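Local coordinates for protein 3',5'-nucleoside bisphosphate phosphatase (PDB 2YB1) that hydrolyses the 3'-phosphate of nucleoside 3',5'-bisphosphates, using three manganese ions, to give a nucleoside 5'-phosphate and orthophosphate, at residues Asn61-Ser66 and Ala90-Ile95; His136-Leu141 and Thr152-Tyr157; Asp175-Ile180 and Gly185-Ala190; Lys231-Ala236 and Pro266-Pro271. All blocks are in the same frame, centred on the assembly; numbering follows the deposited sequence.

Contact 1 (Asn61-Ser66 and Ala90-Ile95). With MN (manganese (II) ion), chain C; MN (manganese (II) ion), chain D.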
loop_
_atom_site.group_PDB
_atom_site.type_symbol
_atom_site.label_atom_id
_atom_site.label_comp_id
_atom_site.label_asym_id
_atom_site.label_seq_id
_atom_site.Cartn_x
_atom_site.Cartn_y
_atom_site.Cartn_z
ATOM N N ASN A 61 1.953 11.004 -7.442
ATOM C CA ASN A 61 1.956 9.630 -7.937
ATOM C C ASN A 61 2.533 8.664 -6.901
ATOM O O ASN A 61 3.606 8.915 -6.351
ATOM C CB ASN A 61 2.801 9.523 -9.212
ATOM C CG ASN A 61 2.179 10.253 -10.393
ATOM O OD1 ASN A 61 2.889 10.851 -11.210
ATOM N ND2 ASN A 61 0.860 10.199 -10.496
ATOM N N GLY A 62 1.870 7.531 -6.686
ATOM C CA GLY A 62 2.323 6.604 -5.660
ATOM C C GLY A 62 2.125 5.160 -6.069
ATOM O O GLY A 62 1.496 4.871 -7.089
ATOM N N VAL A 63 2.715 4.249 -5.300
ATOM C CA VAL A 63 2.532 2.823 -5.515
ATOM C C VAL A 63 2.895 2.094 -4.215
ATOM O O VAL A 63 3.633 2.629 -3.391
ATOM C CB VAL A 63 3.448 2.327 -6.652
ATOM C CG1 VAL A 63 4.903 2.396 -6.217
ATOM C CG2 VAL A 63 3.070 0.893 -7.092
ATOM N N GLU A 64 2.370 0.890 -4.029
ATOM C CA GLU A 64 2.789 0.053 -2.907
ATOM C C GLU A 64 3.354 -1.276 -3.418
ATOM O O GLU A 64 2.621 -2.109 -3.969
ATOM C CB GLU A 64 1.631 -0.198 -1.932
ATOM C CG GLU A 64 2.091 -0.999 -0.720
ATOM C CD GLU A 64 1.039 -1.141 0.340
ATOM O OE1 GLU A 64 -0.155 -1.017 0.024
ATOM O OE2 GLU A 64 1.425 -1.355 1.507
ATOM N N VAL A 65 4.652 -1.486 -3.208
ATOM C CA VAL A 65 5.358 -2.633 -3.795
ATOM C C VAL A 65 5.532 -3.788 -2.820
ATOM O O VAL A 65 6.033 -3.596 -1.713
ATOM C CB VAL A 65 6.765 -2.230 -4.278
ATOM C CG1 VAL A 65 7.435 -3.421 -5.034
ATOM C CG2 VAL A 65 6.689 -0.964 -5.142
ATOM N N SER A 66 5.111 -4.979 -3.247
ATOM C CA SER A 66 5.221 -6.203 -2.452
ATOM C C SER A 66 6.652 -6.722 -2.487
ATOM O O SER A 66 7.240 -6.869 -3.561
ATOM C CB SER A 66 4.291 -7.289 -3.006
ATOM O OG SER A 66 2.946 -6.833 -3.122
ATOM N N ALA A 90 8.408 -2.351 -15.707
ATOM C CA ALA A 90 8.769 -3.755 -15.930
ATOM C C ALA A 90 8.842 -4.517 -14.609
ATOM O O ALA A 90 8.386 -5.665 -14.501
ATOM C CB ALA A 90 10.103 -3.848 -16.669
ATOM N N GLY A 91 9.412 -3.874 -13.595
ATOM C CA GLY A 91 9.514 -4.504 -12.289
ATOM C C GLY A 91 8.151 -4.775 -11.685
ATOM O O GLY A 91 7.888 -5.863 -11.174
ATOM N N LEU A 92 7.264 -3.788 -11.729
ATOM C CA LEU A 92 5.916 -4.006 -11.206
ATOM C C LEU A 92 5.211 -5.130 -11.955
ATOM O O LEU A 92 4.524 -5.961 -11.348
ATOM C CB LEU A 92 5.079 -2.726 -11.273
ATOM C CG LEU A 92 5.570 -1.555 -10.421
ATOM C CD1 LEU A 92 4.555 -0.425 -10.540
ATOM C CD2 LEU A 92 5.766 -1.973 -8.951
ATOM N N LYS A 93 5.367 -5.155 -13.277
ATOM C CA LYS A 93 4.757 -6.216 -14.067
ATOM C C LYS A 93 5.274 -7.595 -13.633
ATOM O O LYS A 93 4.507 -8.560 -13.557
ATOM C CB LYS A 93 5.012 -5.991 -15.561
ATOM C CG LYS A 93 4.208 -6.913 -16.455
ATOM C CD LYS A 93 4.375 -6.535 -17.914
ATOM C CE LYS A 93 3.469 -7.402 -18.790
ATOM N NZ LYS A 93 3.569 -7.052 -20.238
ATOM N N SER A 94 6.571 -7.688 -13.351
ATOM C CA SER A 94 7.161 -8.967 -12.952
ATOM C C SER A 94 6.610 -9.451 -11.606
ATOM O O SER A 94 6.500 -10.660 -11.376
ATOM C CB SER A 94 8.694 -8.900 -12.928
ATOM O OG SER A 94 9.185 -8.257 -11.756
ATOM N N ILE A 95 6.250 -8.510 -10.731
ATOM C CA ILE A 95 5.602 -8.835 -9.451
ATOM C C ILE A 95 4.143 -9.287 -9.627
ATOM O O ILE A 95 3.650 -10.115 -8.865
ATOM C CB ILE A 95 5.609 -7.634 -8.457
ATOM C CG1 ILE A 95 7.012 -7.052 -8.284
ATOM C CG2 ILE A 95 5.017 -8.049 -7.115
ATOM C CD1 ILE A 95 8.073 -8.090 -8.015
HETATM MN MN MN C . -1.794 -0.458 1.481
HETATM MN MN MN D . 0.632 -2.790 2.843
#
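Leu92 of helix 86-96 divides its two methyls between two valines of strand 59-69. Its CD1 meets Val63 CG2 tip to tip at 4.0 Å, while its CD2 touches Val65 CG2, the two side chains crossing at about a right angle. Val63 places CG2 anti to its backbone N, which leaves CG1 wedged between N and the carbonyl carbon (chi1 68°). One turn beyond Leu92, Ile95 lays CG2 against Ser66 CB at 4.2 Å, and Ser66 OG is hydrogen-bonded to Asp40. No hydrogen bond joins the segments, whose axes come within 9.4 Å at an angle of 53°. Ala176 and Ile180 of helix 173-182 pack on Val65, and Trp179 on Ile95, so this second helix shares the apolar side of the strand. Glu64 points from the strand away from helix 86-96. Its chain is extended, with CG anti to the backbone N (chi1 -177°), and the carboxylate bridges two manganese ions: OE1 binds the chain C ion at 2.3 Å and OE2 the chain D ion at 2.1 Å. His7, His9 and Asp248 also bind the first ion, His75 and His191 the second. The strand is greasy on one side and metal-binding on the other; each carboxylate oxygen is committed to its own manganese ion, so Glu64 ties the two metal sites together and to the strand.

Contact 2 (His136-Leu141 and Thr152-Tyr157). With AMP (adenosine monophosphate), chain E.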
loop_
_atom_site.group_PDB
_atom_site.type_symbol
_atom_site.label_atom_id
_atom_site.label_comp_id
_atom_site.label_asym_id
_atom_site.label_seq_id
_atom_site.Cartn_x
_atom_site.Cartn_y
_atom_site.Cartn_z
ATOM N N HIS A 136 -9.590 -9.625 -1.811
ATOM C CA HIS A 136 -10.793 -10.029 -2.528
ATOM C C HIS A 136 -11.359 -11.348 -1.991
ATOM O O HIS A 136 -12.583 -11.502 -1.886
ATOM C CB HIS A 136 -10.516 -10.135 -4.024
ATOM C CG HIS A 136 -9.964 -8.882 -4.624
ATOM N ND1 HIS A 136 -8.719 -8.824 -5.217
ATOM C CD2 HIS A 136 -10.478 -7.633 -4.710
ATOM C CE1 HIS A 136 -8.502 -7.598 -5.660
ATOM N NE2 HIS A 136 -9.556 -6.857 -5.371
ATOM N N PHE A 137 -10.479 -12.288 -1.643
ATOM C CA PHE A 137 -10.897 -13.552 -1.033
ATOM C C PHE A 137 -11.608 -13.286 0.285
ATOM O O PHE A 137 -12.622 -13.908 0.591
ATOM C CB PHE A 137 -9.697 -14.485 -0.792
ATOM C CG PHE A 137 -9.313 -15.309 -2.000
ATOM C CD1 PHE A 137 -8.580 -14.746 -3.041
ATOM C CD2 PHE A 137 -9.708 -16.634 -2.101
ATOM C CE1 PHE A 137 -8.241 -15.504 -4.161
ATOM C CE2 PHE A 137 -9.376 -17.392 -3.219
ATOM C CZ PHE A 137 -8.635 -16.820 -4.249
ATOM N N ALA A 138 -11.079 -12.347 1.061
ATOM C CA ALA A 138 -11.680 -12.016 2.350
ATOM C C ALA A 138 -13.071 -11.396 2.178
ATOM O O ALA A 138 -14.005 -11.743 2.903
ATOM C CB ALA A 138 -10.763 -11.087 3.147
ATOM N N ARG A 139 -13.211 -10.480 1.223
ATOM C CA ARG A 139 -14.514 -9.867 0.968
ATOM C C ARG A 139 -15.523 -10.925 0.576
ATOM O O ARG A 139 -16.682 -10.860 1.000
ATOM C CB ARG A 139 -14.450 -8.780 -0.111
ATOM C CG ARG A 139 -13.744 -7.546 0.364
ATOM C CD ARG A 139 -13.849 -6.357 -0.590
ATOM N NE ARG A 139 -13.023 -5.286 -0.039
ATOM C CZ ARG A 139 -12.059 -4.648 -0.690
ATOM N NH1 ARG A 139 -11.813 -4.918 -1.972
ATOM N NH2 ARG A 139 -11.358 -3.716 -0.050
ATOM N N HIS A 140 -15.082 -11.891 -0.231
ATOM C CA HIS A 140 -15.956 -12.996 -0.619
ATOM C C HIS A 140 -16.372 -13.805 0.600
ATOM O O HIS A 140 -17.554 -14.092 0.777
ATOM C CB HIS A 140 -15.310 -13.934 -1.637
ATOM C CG HIS A 140 -16.097 -15.193 -1.854
ATOM N ND1 HIS A 140 -17.385 -15.188 -2.347
ATOM C CD2 HIS A 140 -15.797 -16.491 -1.601
ATOM C CE1 HIS A 140 -17.837 -16.428 -2.411
ATOM N NE2 HIS A 140 -16.891 -17.238 -1.966
ATOM N N LEU A 141 -15.402 -14.177 1.433
ATOM C CA LEU A 141 -15.692 -15.009 2.606
ATOM C C LEU A 141 -16.671 -14.323 3.559
ATOM O O LEU A 141 -17.514 -14.979 4.174
ATOM C CB LEU A 141 -14.402 -15.416 3.325
ATOM C CG LEU A 141 -13.560 -16.425 2.533
ATOM C CD1 LEU A 141 -12.113 -16.442 3.017
ATOM C CD2 LEU A 141 -14.189 -17.826 2.590
ATOM N N THR A 152 -11.751 -11.832 11.374
ATOM C CA THR A 152 -11.883 -13.266 11.610
ATOM C C THR A 152 -11.380 -14.092 10.416
ATOM O O THR A 152 -10.851 -15.203 10.588
ATOM C CB THR A 152 -13.346 -13.636 11.940
ATOM O OG1 THR A 152 -13.804 -12.833 13.039
ATOM C CG2 THR A 152 -13.459 -15.100 12.310
ATOM N N VAL A 153 -11.531 -13.543 9.209
ATOM C CA VAL A 153 -11.042 -14.223 8.015
ATOM C C VAL A 153 -9.543 -14.528 8.127
ATOM O O VAL A 153 -9.118 -15.654 7.903
ATOM C CB VAL A 153 -11.309 -13.417 6.716
ATOM C CG1 VAL A 153 -10.482 -13.987 5.554
ATOM C CG2 VAL A 153 -12.802 -13.402 6.377
ATOM N N PHE A 154 -8.748 -13.527 8.479
ATOM C CA PHE A 154 -7.297 -13.680 8.488
ATOM C C PHE A 154 -6.796 -14.408 9.729
ATOM O O PHE A 154 -5.651 -14.857 9.795
ATOM C CB PHE A 154 -6.614 -12.321 8.290
ATOM C CG PHE A 154 -6.781 -11.780 6.897
ATOM C CD1 PHE A 154 -5.898 -12.143 5.890
ATOM C CD2 PHE A 154 -7.858 -10.955 6.578
ATOM C CE1 PHE A 154 -6.065 -11.664 4.593
ATOM C CE2 PHE A 154 -8.029 -10.478 5.282
ATOM C CZ PHE A 154 -7.129 -10.832 4.291
ATOM N N ARG A 155 -7.682 -14.545 10.705
ATOM C CA ARG A 155 -7.415 -15.384 11.858
ATOM C C ARG A 155 -7.498 -16.874 11.481
ATOM O O ARG A 155 -6.666 -17.669 11.921
ATOM C CB ARG A 155 -8.401 -15.036 12.973
ATOM C CG ARG A 155 -7.992 -15.497 14.349
ATOM C CD ARG A 155 -8.831 -14.805 15.429
ATOM N NE ARG A 155 -10.262 -14.966 15.184
ATOM C CZ ARG A 155 -10.967 -16.030 15.553
ATOM N NH1 ARG A 155 -10.366 -17.026 16.193
ATOM N NH2 ARG A 155 -12.266 -16.101 15.286
ATOM N N LYS A 156 -8.518 -17.254 10.702
ATOM C CA LYS A 156 -8.707 -18.654 10.318
ATOM C C LYS A 156 -8.124 -19.102 8.963
ATOM O O LYS A 156 -7.924 -20.304 8.745
ATOM C CB LYS A 156 -10.198 -18.991 10.320
ATOM C CG LYS A 156 -10.920 -18.695 11.627
ATOM C CD LYS A 156 -10.143 -19.243 12.812
ATOM C CE LYS A 156 -10.972 -19.219 14.095
ATOM N NZ LYS A 156 -10.119 -19.530 15.276
ATOM N N TYR A 157 -7.817 -18.146 8.085
ATOM C CA TYR A 157 -7.516 -18.443 6.680
ATOM C C TYR A 157 -6.569 -17.423 6.104
ATOM O O TYR A 157 -6.370 -16.365 6.682
ATOM C CB TYR A 157 -8.778 -18.397 5.811
ATOM C CG TYR A 157 -9.885 -19.313 6.250
ATOM C CD1 TYR A 157 -9.784 -20.690 6.066
ATOM C CD2 TYR A 157 -11.036 -18.806 6.841
ATOM C CE1 TYR A 157 -10.793 -21.540 6.469
ATOM C CE2 TYR A 157 -12.061 -19.654 7.240
ATOM C CZ TYR A 157 -11.926 -21.022 7.050
ATOM O OH TYR A 157 -12.928 -21.877 7.438
HETATM P P AMP E . -1.885 -10.263 -1.273
HETATM O O1P AMP E . -1.111 -11.169 -0.338
HETATM O O2P AMP E . -0.948 -9.175 -1.749
HETATM O O3P AMP E . -2.602 -11.090 -2.312
HETATM O "O5'" AMP E . -2.953 -9.636 -0.271
HETATM C "C5'" AMP E . -2.538 -8.806 0.801
HETATM C "C4'" AMP E . -3.611 -7.826 1.193
HETATM O "O4'" AMP E . -4.576 -8.484 2.045
HETATM C "C3'" AMP E . -3.143 -6.633 2.015
HETATM O "O3'" AMP E . -2.615 -5.590 1.209
HETATM C "C2'" AMP E . -4.393 -6.227 2.791
HETATM O "O2'" AMP E . -5.230 -5.401 1.992
HETATM C "C1'" AMP E . -5.092 -7.572 2.996
HETATM N N9 AMP E . -4.848 -8.114 4.344
HETATM C C8 AMP E . -3.789 -8.858 4.730
HETATM N N7 AMP E . -3.886 -9.170 6.054
HETATM C C5 AMP E . -5.017 -8.609 6.528
HETATM C C6 AMP E . -5.725 -8.546 7.828
HETATM N N6 AMP E . -5.220 -9.157 8.925
HETATM N N1 AMP E . -6.891 -7.856 7.878
HETATM C C2 AMP E . -7.410 -7.237 6.799
HETATM N N3 AMP E . -6.820 -7.251 5.587
HETATM C C4 AMP E . -5.648 -7.912 5.397
#
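Phe154 lies flat between the adenine of the bound AMP and the side chain of Val153. AMP C5 stands 3.5 Å above the centre of the phenyl ring, and the atoms of the two rings follow one another closely, from Phe154 CD2 against AMP C6 to Phe154 CZ against AMP C4: a face-to-face stack on the purine. Over the opposite face, offset toward the rim, sits Val153 CG1. Ala138 CB approaches the phenyl ring obliquely, reaching CE2 at 3.5 Å. With CG anti to its own carbonyl carbon (chi1 -70°), Phe154 swings its ring back toward helix 134-143, where Ala138 can meet it.

Val153 is the second side chain by which helix 150-156 meets its neighbour. Its CG1, anti to the backbone N (chi1 166°), is shared by Ala138 CB at 3.8 Å and Leu141 CD1 at 3.9 Å, one turn apart on the facing helix; its CG2 lies 4.0 Å from Leu141 CB. Leu141 and Val153 cross obliquely. The small Ala138 lets the backbones draw together, its CA lying 6.1 Å from that of Val153. This apolar backing probably helps to hold the ring in the plane against which the base rests. Contact through the ring face, which does not depend on the base's own donors and acceptors, is consistent with the similar efficiency on all bases. The two short helical segments cross at 110°. Beyond them, Phe137 packs on helices 99-112 and 118-123, Leu141 touches Cys118, and Arg134, at the start of helix 134-143, packs on Phe154 and hydrogen-bonds AMP.

Contact 3 (Asp175-Ile180 and Gly185-Ala190)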
loop_
_atom_site.group_PDB
_atom_site.type_symbol
_atom_site.label_atom_id
_atom_site.label_comp_id
_atom_site.label_asym_id
_atom_site.label_seq_id
_atom_site.Cartn_x
_atom_site.Cartn_y
_atom_site.Cartn_z
ATOM N N ASP A 175 15.436 -4.376 -5.329
ATOM C CA ASP A 175 14.697 -4.065 -6.552
ATOM C C ASP A 175 13.577 -3.056 -6.316
ATOM O O ASP A 175 13.451 -2.092 -7.069
ATOM C CB ASP A 175 14.146 -5.326 -7.205
ATOM C CG ASP A 175 15.182 -6.041 -8.056
ATOM O OD1 ASP A 175 16.231 -5.432 -8.356
ATOM O OD2 ASP A 175 14.936 -7.198 -8.435
ATOM N N ALA A 176 12.767 -3.268 -5.278
ATOM C CA ALA A 176 11.633 -2.374 -5.031
ATOM C C ALA A 176 12.076 -0.928 -4.805
ATOM O O ALA A 176 11.548 -0.005 -5.437
ATOM C CB ALA A 176 10.787 -2.864 -3.867
ATOM N N VAL A 177 13.044 -0.735 -3.909
ATOM C CA VAL A 177 13.572 0.599 -3.621
ATOM C C VAL A 177 14.231 1.239 -4.852
ATOM O O VAL A 177 13.981 2.402 -5.153
ATOM C CB VAL A 177 14.576 0.584 -2.441
ATOM C CG1 VAL A 177 15.208 1.952 -2.266
ATOM C CG2 VAL A 177 13.873 0.139 -1.157
ATOM N N GLY A 178 15.059 0.472 -5.561
ATOM C CA GLY A 178 15.739 0.973 -6.745
ATOM C C GLY A 178 14.813 1.349 -7.891
ATOM O O GLY A 178 15.073 2.314 -8.621
ATOM N N TRP A 179 13.743 0.577 -8.076
ATOM C CA TRP A 179 12.745 0.918 -9.089
ATOM C C TRP A 179 12.103 2.263 -8.732
ATOM O O TRP A 179 11.913 3.135 -9.577
ATOM C CB TRP A 179 11.674 -0.176 -9.188
ATOM C CG TRP A 179 12.176 -1.489 -9.761
ATOM C CD1 TRP A 179 13.235 -1.670 -10.607
ATOM C CD2 TRP A 179 11.634 -2.793 -9.516
ATOM N NE1 TRP A 179 13.384 -3.003 -10.901
ATOM C CE2 TRP A 179 12.413 -3.713 -10.248
ATOM C CE3 TRP A 179 10.555 -3.269 -8.760
ATOM C CZ2 TRP A 179 12.153 -5.085 -10.243
ATOM C CZ3 TRP A 179 10.300 -4.635 -8.751
ATOM C CH2 TRP A 179 11.096 -5.525 -9.490
ATOM N N ILE A 180 11.783 2.432 -7.457
ATOM C CA ILE A 180 11.135 3.650 -6.990
ATOM C C ILE A 180 12.049 4.851 -7.159
ATOM O O ILE A 180 11.641 5.866 -7.714
ATOM C CB ILE A 180 10.699 3.500 -5.531
ATOM C CG1 ILE A 180 9.517 2.528 -5.461
ATOM C CG2 ILE A 180 10.338 4.863 -4.915
ATOM C CD1 ILE A 180 9.284 1.950 -4.077
ATOM N N GLY A 185 11.226 8.880 -7.389
ATOM C CA GLY A 185 10.460 8.981 -6.158
ATOM C C GLY A 185 11.268 8.661 -4.910
ATOM O O GLY A 185 12.472 8.360 -4.975
ATOM N N MET A 186 10.597 8.740 -3.762
ATOM C CA MET A 186 11.167 8.315 -2.489
ATOM C C MET A 186 10.520 6.991 -2.063
ATOM O O MET A 186 9.309 6.807 -2.218
ATOM C CB MET A 186 10.954 9.395 -1.418
ATOM C CG MET A 186 11.792 10.660 -1.658
ATOM S SD MET A 186 11.489 11.936 -0.426
ATOM C CE MET A 186 12.399 11.277 0.994
ATOM N N ALA A 187 11.340 6.060 -1.573
ATOM C CA ALA A 187 10.845 4.779 -1.068
ATOM C C ALA A 187 10.504 4.908 0.417
ATOM O O ALA A 187 11.172 5.647 1.156
ATOM C CB ALA A 187 11.864 3.677 -1.295
ATOM N N VAL A 188 9.448 4.210 0.831
ATOM C CA VAL A 188 8.901 4.330 2.181
ATOM C C VAL A 188 8.521 2.948 2.723
ATOM O O VAL A 188 7.764 2.223 2.086
ATOM C CB VAL A 188 7.612 5.212 2.172
ATOM C CG1 VAL A 188 7.005 5.322 3.576
ATOM C CG2 VAL A 188 7.886 6.586 1.568
ATOM N N ILE A 189 9.016 2.589 3.906
ATOM C CA ILE A 189 8.581 1.346 4.533
ATOM C C ILE A 189 7.164 1.564 5.054
ATOM O O ILE A 189 6.921 2.451 5.886
ATOM C CB ILE A 189 9.484 0.956 5.712
ATOM C CG1 ILE A 189 10.884 0.568 5.209
ATOM C CG2 ILE A 189 8.851 -0.192 6.505
ATOM C CD1 ILE A 189 11.915 0.431 6.323
ATOM N N ALA A 190 6.228 0.757 4.563
ATOM C CA ALA A 190 4.822 0.959 4.888
ATOM C C ALA A 190 4.448 0.245 6.188
ATOM O O ALA A 190 4.997 -0.812 6.499
ATOM C CB ALA A 190 3.936 0.474 3.741
#
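Ile180 and Ala187 carry most of the packing between helix 173-182 and strand 186-189. Three kinds of approach hold the pair together. The first is purely apolar. Ala187 CB, directed at the helix, is met by both methyls of Val177, CG1 at 3.9 Å and CG2 at 4.1 Å, and by Ile180 from the next turn, through CG2 at 4.1 Å and the tip CD1 at 4.2 Å. One small methyl group thus fits among branched side chains that rise from the same side of the helix.

The second is side chain against backbone. Ile180 sets CG2 anti to its backbone N, with CG1 beside that N (chi1 -71°), and this lays the CG2 methyl over the peptide that joins Met186 to Ala187; it comes within 3.5 Å of Met186 O. The connection is a helix-to-strand turn of the alpha/beta architecture of the PHP domain, related to the TIM barrel: the chain leaves the helix, reverses and enters the sheet between strands 72-79 and 216-221, the short segments running at 145° to each other.

The third is a hydrogen bond at the bend. Gly185 N donates a hydrogen bond to Ile180 O at 3.1 Å, with an N-H...O angle of 154°. Farther out, Phe209 of helix 199-211 touches both Val177 and Ala187, while Ile76 of strand 72-79 packs on Ile180 and Ala187.

Contact 4 (Lys231-Ala236 and Pro266-Pro271); sequences KFALHA and PPICRP
The methyl of Ala233 is a small bump on helix 226-239, and three residues of the segment Pro266-Pro271 make the hollow that receives it. Cys269 SG comes to 3.7 Å from Ala233 CB; the ring carbon Pro266 CG and the branch methyl Ile268 CG2 each lie 3.9 Å from the same atom. Ile268 turns CG1 anti to its backbone N (chi1 -162°), sending CG2 between N and the carbonyl carbon and in toward the helix, where it also nears Ala233 O.

The hollow takes its shape from a type I beta turn, Pro266 to Cys269, closed by the hydrogen bond from Cys269 N to Pro266 O at 3.1 Å. The turn brings the first and last of its four residues together, so that proline ring and sulfur face one methyl. With so short a side chain on the helix, the two backbones sit close, Ala233 CA to Cys269 CA being 6.2 Å. Val219 of strand 216-221 lies beneath, touching Ala233, Pro266 and Cys269 alike. Cys269 also packs on Ala243 of strand 242-246, an outermost strand of the sheet, whereas Ile268 sits at the exposed border of the contact.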
loop_
_atom_site.group_PDB
_atom_site.type_symbol
_atom_site.label_atom_id
_atom_site.label_comp_id
_atom_site.label_asym_id
_atom_site.label_seq_id
_atom_site.Cartn_x
_atom_site.Cartn_y
_atom_site.Cartn_z
ATOM N N LYS A 231 6.880 4.816 18.685
ATOM C CA LYS A 231 8.006 3.911 18.491
ATOM C C LYS A 231 8.664 4.095 17.122
ATOM O O LYS A 231 9.880 4.182 17.012
ATOM C CB LYS A 231 7.536 2.469 18.675
ATOM C CG LYS A 231 8.627 1.451 18.565
ATOM C CD LYS A 231 8.111 0.082 18.968
ATOM C CE LYS A 231 7.030 -0.407 18.037
ATOM N NZ LYS A 231 6.574 -1.765 18.461
ATOM N N PHE A 232 7.860 4.184 16.073
ATOM C CA PHE A 232 8.436 4.350 14.736
ATOM C C PHE A 232 8.963 5.769 14.446
ATOM O O PHE A 232 9.917 5.934 13.669
ATOM C CB PHE A 232 7.500 3.766 13.667
ATOM C CG PHE A 232 7.329 2.290 13.817
ATOM C CD1 PHE A 232 8.370 1.434 13.490
ATOM C CD2 PHE A 232 6.175 1.756 14.372
ATOM C CE1 PHE A 232 8.247 0.066 13.673
ATOM C CE2 PHE A 232 6.039 0.390 14.549
ATOM C CZ PHE A 232 7.078 -0.458 14.206
ATOM N N ALA A 233 8.394 6.778 15.106
ATOM C CA ALA A 233 8.990 8.117 15.087
ATOM C C ALA A 233 10.445 8.104 15.584
ATOM O O ALA A 233 11.309 8.777 15.016
ATOM C CB ALA A 233 8.157 9.095 15.916
ATOM N N LEU A 234 10.702 7.359 16.656
ATOM C CA LEU A 234 12.056 7.217 17.210
ATOM C C LEU A 234 12.978 6.410 16.298
ATOM O O LEU A 234 14.129 6.800 16.091
ATOM C CB LEU A 234 12.027 6.578 18.602
ATOM C CG LEU A 234 11.392 7.423 19.711
ATOM C CD1 LEU A 234 11.480 6.691 21.048
ATOM C CD2 LEU A 234 12.071 8.791 19.776
ATOM N N HIS A 235 12.482 5.297 15.755
ATOM C CA HIS A 235 13.257 4.532 14.767
ATOM C C HIS A 235 13.656 5.446 13.618
ATOM O O HIS A 235 14.808 5.430 13.163
ATOM C CB HIS A 235 12.459 3.350 14.195
ATOM C CG HIS A 235 12.480 2.115 15.045
ATOM N ND1 HIS A 235 13.624 1.375 15.260
ATOM C CD2 HIS A 235 11.483 1.458 15.687
ATOM C CE1 HIS A 235 13.337 0.332 16.019
ATOM N NE2 HIS A 235 12.045 0.360 16.293
ATOM N N ALA A 236 12.701 6.239 13.140
ATOM C CA ALA A 236 12.948 7.120 12.007
ATOM C C ALA A 236 14.010 8.149 12.364
ATOM O O ALA A 236 14.914 8.426 11.572
ATOM C CB ALA A 236 11.652 7.805 11.559
ATOM N N PRO A 266 4.195 13.150 15.245
ATOM C CA PRO A 266 4.914 13.629 16.432
ATOM C C PRO A 266 5.867 14.759 16.046
ATOM O O PRO A 266 6.374 14.765 14.924
ATOM C CB PRO A 266 5.708 12.392 16.877
ATOM C CG PRO A 266 4.906 11.228 16.371
ATOM C CD PRO A 266 4.328 11.692 15.060
ATOM N N PRO A 267 6.090 15.725 16.956
ATOM C CA PRO A 267 6.977 16.852 16.626
ATOM C C PRO A 267 8.385 16.470 16.145
ATOM O O PRO A 267 8.928 17.216 15.321
ATOM C CB PRO A 267 7.037 17.644 17.936
ATOM C CG PRO A 267 5.703 17.386 18.581
ATOM C CD PRO A 267 5.394 15.926 18.242
ATOM N N ILE A 268 8.949 15.350 16.613
ATOM C CA ILE A 268 10.306 14.926 16.216
ATOM C C ILE A 268 10.450 14.619 14.717
ATOM O O ILE A 268 11.539 14.726 14.149
ATOM C CB ILE A 268 10.777 13.690 17.032
ATOM C CG1 ILE A 268 12.303 13.507 16.960
ATOM C CG2 ILE A 268 10.048 12.421 16.563
ATOM C CD1 ILE A 268 13.136 14.692 17.511
ATOM N N CYS A 269 9.343 14.251 14.078
ATOM C CA CYS A 269 9.384 13.781 12.699
ATOM C C CYS A 269 9.714 14.867 11.692
ATOM O O CYS A 269 9.305 16.017 11.837
ATOM C CB CYS A 269 8.053 13.125 12.310
ATOM S SG CYS A 269 7.622 11.673 13.300
ATOM N N ARG A 270 10.451 14.473 10.659
ATOM C CA ARG A 270 10.662 15.296 9.484
ATOM C C ARG A 270 9.702 14.821 8.406
ATOM O O ARG A 270 9.898 13.758 7.825
ATOM C CB ARG A 270 12.106 15.158 9.008
ATOM C CG ARG A 270 13.114 15.591 10.062
ATOM C CD ARG A 270 14.488 15.822 9.464
ATOM N NE ARG A 270 15.130 14.593 9.015
ATOM C CZ ARG A 270 16.258 14.565 8.308
ATOM N NH1 ARG A 270 16.843 15.706 7.968
ATOM N NH2 ARG A 270 16.792 13.405 7.926
ATOM N N PRO A 271 8.655 15.617 8.123
ATOM C CA PRO A 271 7.581 15.124 7.247
ATOM C C PRO A 271 8.067 14.891 5.823
ATOM O O PRO A 271 8.704 15.762 5.232
ATOM C CB PRO A 271 6.553 16.264 7.263
ATOM C CG PRO A 271 6.886 17.079 8.474
ATOM C CD PRO A 271 8.385 16.968 8.638
#

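From the N terminus the four contacts follow in series, each closing before the next opens, with none nested or crossed. Contact 1 closes the hairpin of strands 59-69 and 72-79 back onto helix 86-96. Contact 2 closes a ten-residue connection between two helices of the AMP pocket, its centre about 24 Å from that of contact 1. Contact 3 is a tight return into the sheet and touches contact 1: Trp179 lies against Gly91, and Ala190 packs beside Glu64. Contact 4 spans the longest interval, 29 residues, joining the segment after strand 242-246 to helix 226-239, about 19 Å from contact 3 between centres.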